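Local atomic coordinates of extracellular solute-binding protein, family 5 (Chelativorans sp., PDB entry 6WM6), a protein that binds EDTA and other aminopolycarboxylates in the periplasm, probably handing them to an ABC transporter for uptake. Residues F52-D57 with N70-T75. Numbering follows the deposited sequence.
With EDO (1,2-ethanediol), chain H; SO4 (sulfate ion), chain B.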
ATOM      1  N   PHE A  52       0.133  20.250   3.848  1.00 17.20           N
ATOM      2  CA  PHE A  52       0.677  18.890   3.936  1.00 17.00           C
ATOM      3  C   PHE A  52       1.565  18.666   2.720  1.00 17.80           C
ATOM      4  O   PHE A  52       1.119  18.820   1.580  1.00 18.98           O
ATOM      5  CB  PHE A  52      -0.525  17.931   3.946  1.00 17.87           C
ATOM      6  CG  PHE A  52      -0.222  16.476   4.225  1.00 18.96           C
ATOM      7  CD1 PHE A  52       0.564  15.723   3.376  1.00 19.31           C
ATOM      8  CD2 PHE A  52      -0.793  15.844   5.318  1.00 18.38           C
ATOM      9  CE1 PHE A  52       0.802  14.366   3.645  1.00 21.04           C
ATOM     10  CE2 PHE A  52      -0.564  14.501   5.571  1.00 19.40           C
ATOM     11  CZ  PHE A  52       0.229  13.775   4.740  1.00 19.17           C
ATOM     12  N   ALA A  53       2.813  18.289   2.953  1.00 18.49           N
ATOM     13  CA  ALA A  53       3.748  18.070   1.862  1.00 18.75           C
ATOM     14  C   ALA A  53       3.509  16.718   1.211  1.00 18.96           C
ATOM     15  O   ALA A  53       3.317  15.715   1.906  1.00 20.30           O
ATOM     16  CB  ALA A  53       5.189  18.099   2.382  1.00 20.37           C
ATOM     17  N   VAL A  54       3.548  16.685  -0.131  1.00 20.83           N
ATOM     18  CA  VAL A  54       3.481  15.428  -0.881  1.00 22.36           C
ATOM     19  C   VAL A  54       4.653  15.363  -1.840  1.00 21.98           C
ATOM     20  O   VAL A  54       5.182  16.395  -2.256  1.00 23.56           O
ATOM     21  CB  VAL A  54       2.138  15.247  -1.621  1.00 22.06           C
ATOM     22  CG1 VAL A  54       0.996  15.250  -0.607  1.00 23.01           C
ATOM     23  CG2 VAL A  54       1.950  16.307  -2.669  1.00 23.77           C
ATOM     24  N   THR A  55       5.053  14.129  -2.183  1.00 24.67           N
ATOM     25  CA  THR A  55       6.328  13.868  -2.843  1.00 28.57           C
ATOM     26  C   THR A  55       6.227  13.706  -4.358  1.00 35.98           C
ATOM     27  O   THR A  55       7.264  13.569  -5.013  1.00 33.97           O
ATOM     28  CB  THR A  55       6.976  12.603  -2.258  1.00 31.62           C
ATOM     29  OG1 THR A  55       6.103  11.486  -2.447  1.00 49.95           O
ATOM     30  CG2 THR A  55       7.257  12.770  -0.767  1.00 36.39           C
ATOM     31  N   ARG A  56       5.024  13.711  -4.931  1.00 28.14           N
ATOM     32  CA  ARG A  56       4.853  13.606  -6.372  1.00 25.78           C
ATOM     33  C   ARG A  56       3.971  14.746  -6.872  1.00 26.93           C
ATOM     34  O   ARG A  56       3.080  15.223  -6.154  1.00 25.66           O
ATOM     35  CB  ARG A  56       4.165  12.285  -6.771  1.00 27.68           C
ATOM     36  CG  ARG A  56       4.818  11.010  -6.278  1.00 32.32           C
ATOM     37  CD  ARG A  56       3.906   9.824  -6.588  1.00 42.39           C
ATOM     38  NE  ARG A  56       4.448   8.543  -6.150  1.00 48.33           N
ATOM     39  CZ  ARG A  56       5.196   7.744  -6.907  1.00 53.77           C
ATOM     40  NH1 ARG A  56       5.508   8.088  -8.148  1.00 52.47           N
ATOM     41  NH2 ARG A  56       5.635   6.594  -6.415  1.00 58.93           N
ATOM     42  N   ASP A  57       4.205  15.172  -8.115  1.00 28.66           N
ATOM     43  CA  ASP A  57       3.248  16.033  -8.790  1.00 25.36           C
ATOM     44  C   ASP A  57       1.984  15.231  -9.106  1.00 26.72           C
ATOM     45  O   ASP A  57       1.991  13.997  -9.100  1.00 30.19           O
ATOM     46  CB  ASP A  57       3.858  16.594 -10.076  1.00 30.13           C
ATOM     47  CG  ASP A  57       3.018  17.703 -10.714  1.00 29.83           C
ATOM     48  OD1 ASP A  57       2.166  18.319 -10.048  1.00 29.45           O
ATOM     49  OD2 ASP A  57       3.219  17.975 -11.925  1.00 36.22           O
ATOM     50  N   ASN A  70      -1.330   5.651  -6.586  1.00 19.06           N
ATOM     51  CA  ASN A  70      -0.186   5.829  -5.699  1.00 18.51           C
ATOM     52  C   ASN A  70      -0.660   6.606  -4.470  1.00 20.47           C
ATOM     53  O   ASN A  70      -1.759   7.184  -4.449  1.00 18.94           O
ATOM     54  CB  ASN A  70       1.001   6.491  -6.404  1.00 19.36           C
ATOM     55  CG  ASN A  70       0.728   7.912  -6.824  1.00 22.10           C
ATOM     56  OD1 ASN A  70       0.361   8.769  -6.005  1.00 20.68           O
ATOM     57  ND2 ASN A  70       0.931   8.202  -8.103  1.00 26.90           N
ATOM     58  N   ALA A  71       0.178   6.612  -3.433  1.00 20.73           N
ATOM     59  CA  ALA A  71      -0.239   7.190  -2.161  1.00 19.32           C
ATOM     60  C   ALA A  71      -0.441   8.704  -2.241  1.00 21.22           C
ATOM     61  O   ALA A  71      -1.224   9.258  -1.458  1.00 21.06           O
ATOM     62  CB  ALA A  71       0.788   6.860  -1.069  1.00 21.28           C
ATOM     63  N   VAL A  72       0.237   9.400  -3.144  1.00 19.28           N
ATOM     64  CA  VAL A  72       0.038  10.839  -3.273  1.00 19.89           C
ATOM     65  C   VAL A  72      -1.358  11.149  -3.812  1.00 18.77           C
ATOM     66  O   VAL A  72      -2.099  11.977  -3.255  1.00 18.72           O
ATOM     67  CB  VAL A  72       1.138  11.482  -4.135  1.00 22.63           C
ATOM     68  CG1 VAL A  72       0.820  12.939  -4.416  1.00 22.75           C
ATOM     69  CG2 VAL A  72       2.479  11.340  -3.437  1.00 23.77           C
ATOM     70  N   VAL A  73      -1.736  10.513  -4.927  1.00 18.53           N
ATOM     71  CA  VAL A  73      -3.069  10.750  -5.475  1.00 19.03           C
ATOM     72  C   VAL A  73      -4.124  10.334  -4.460  1.00 18.39           C
ATOM     73  O   VAL A  73      -5.168  10.983  -4.317  1.00 17.93           O
ATOM     74  CB  VAL A  73      -3.226  10.019  -6.824  1.00 18.85           C
ATOM     75  CG1 VAL A  73      -4.612  10.263  -7.408  1.00 19.68           C
ATOM     76  CG2 VAL A  73      -2.151  10.480  -7.794  1.00 20.92           C
ATOM     77  N   ARG A  74      -3.890   9.238  -3.758  1.00 17.64           N
ATOM     78  CA  ARG A  74      -4.846   8.777  -2.758  1.00 17.04           C
ATOM     79  C   ARG A  74      -4.998   9.819  -1.659  1.00 17.35           C
ATOM     80  O   ARG A  74      -6.119  10.157  -1.260  1.00 18.44           O
ATOM     81  CB  ARG A  74      -4.379   7.425  -2.209  1.00 19.28           C
ATOM     82  CG  ARG A  74      -5.489   6.552  -1.676  1.00 20.15           C
ATOM     83  CD  ARG A  74      -5.005   5.136  -1.333  1.00 20.56           C
ATOM     84  NE  ARG A  74      -4.449   4.442  -2.490  1.00 20.42           N
ATOM     85  CZ  ARG A  74      -3.179   4.087  -2.638  1.00 20.34           C
ATOM     86  NH1 ARG A  74      -2.279   4.338  -1.716  1.00 23.14           N
ATOM     87  NH2 ARG A  74      -2.817   3.475  -3.754  1.00 22.94           N
ATOM     88  N   THR A  75      -3.879  10.337  -1.150  1.00 17.41           N
ATOM     89  CA  THR A  75      -3.913  11.339  -0.085  1.00 16.88           C
ATOM     90  C   THR A  75      -4.637  12.606  -0.524  1.00 17.95           C
ATOM     91  O   THR A  75      -5.476  13.143   0.209  1.00 18.11           O
ATOM     92  CB  THR A  75      -2.480  11.649   0.364  1.00 17.13           C
ATOM     93  OG1 THR A  75      -1.955  10.485   1.018  1.00 18.10           O
ATOM     94  CG2 THR A  75      -2.415  12.806   1.345  1.00 19.22           C
TER
HETATM   95  C1  EDO H 607       2.907  12.037   1.008  1.00 43.59           C
HETATM   96  O1  EDO H 607       3.718  11.980  -0.177  1.00 37.96           O
HETATM   97  C2  EDO H 607       1.609  11.263   0.792  1.00 47.58           C
HETATM   98  O2  EDO H 607       1.758   9.910   1.242  1.00 53.56           O
HETATM   99  S   SO4 B 601       3.180   3.814  -3.684  1.00 32.09           S
HETATM  100  O1  SO4 B 601       1.977   4.407  -3.093  1.00 41.88           O
HETATM  101  O2  SO4 B 601       4.122   4.871  -4.010  1.00 49.20           O
HETATM  102  O3  SO4 B 601       3.796   2.868  -2.713  1.00 27.08           O
HETATM  103  O4  SO4 B 601       2.804   3.098  -4.899  1.00 60.49           O
HETATM  104  O   HOH W   1       1.394  11.121  -9.051  1.00 33.61           O
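Val72, in the first turn of helix 71-77, points into the bend where strand 49-54 runs out into the loop 55-57. The contact thus joins a strand of the mixed sheet containing 251-256 to the next helix of this family 5 solute-binding protein. Val72 CG1, anti to the backbone N, meets Val54 CB at 3.9 Å and also packs against the carbonyl oxygen of Arg56, while CG2 touches Arg56 CG at 3.7 Å; both neighbouring side chains cross the valine obliquely. Arg56 then runs extended from CG to NE toward the helix start and meets Asn70 tip to tip. Its CD lies 3.7 Å from Asn70 ND2, and the guanidinium and amide planes are only 17° apart, with Asn70 CB over one guanidinium face. One water donates to Asp57 O and accepts from Asn70 ND2. Asn70 CG sits in the crowded position between backbone N and carbonyl carbon (chi1 66°), which lets OD1 of this N-cap residue accept from Val73 N at 2.9 Å, a capping bond with the donor 28° above the carbonyl plane. An alanine here, without OD1 and ND2, would probably leave the first helical turn less firmly fixed and the Arg56 side chain less well held. A sulfate and an ethanediol, both probably from the crystallisation liquor, lie alongside. Ala71 N donates to sulfate O1 at 2.9 Å, and Arg56 NH2 reaches sulfate O2 weakly. The diol lies between Thr55, whose N binds its O1, and Thr75; the Phe52 ring meets diol C1 at its edge. Phe254 of strand 251-256 touches both Val54 and Thr75. The two segments thus meet by van der Waals packing without a direct hydrogen bond, burying Arg56 O without a partner, a likely polar cost, whereas the helix start and Arg56 together probably create the positive potential that attracts the sulfate.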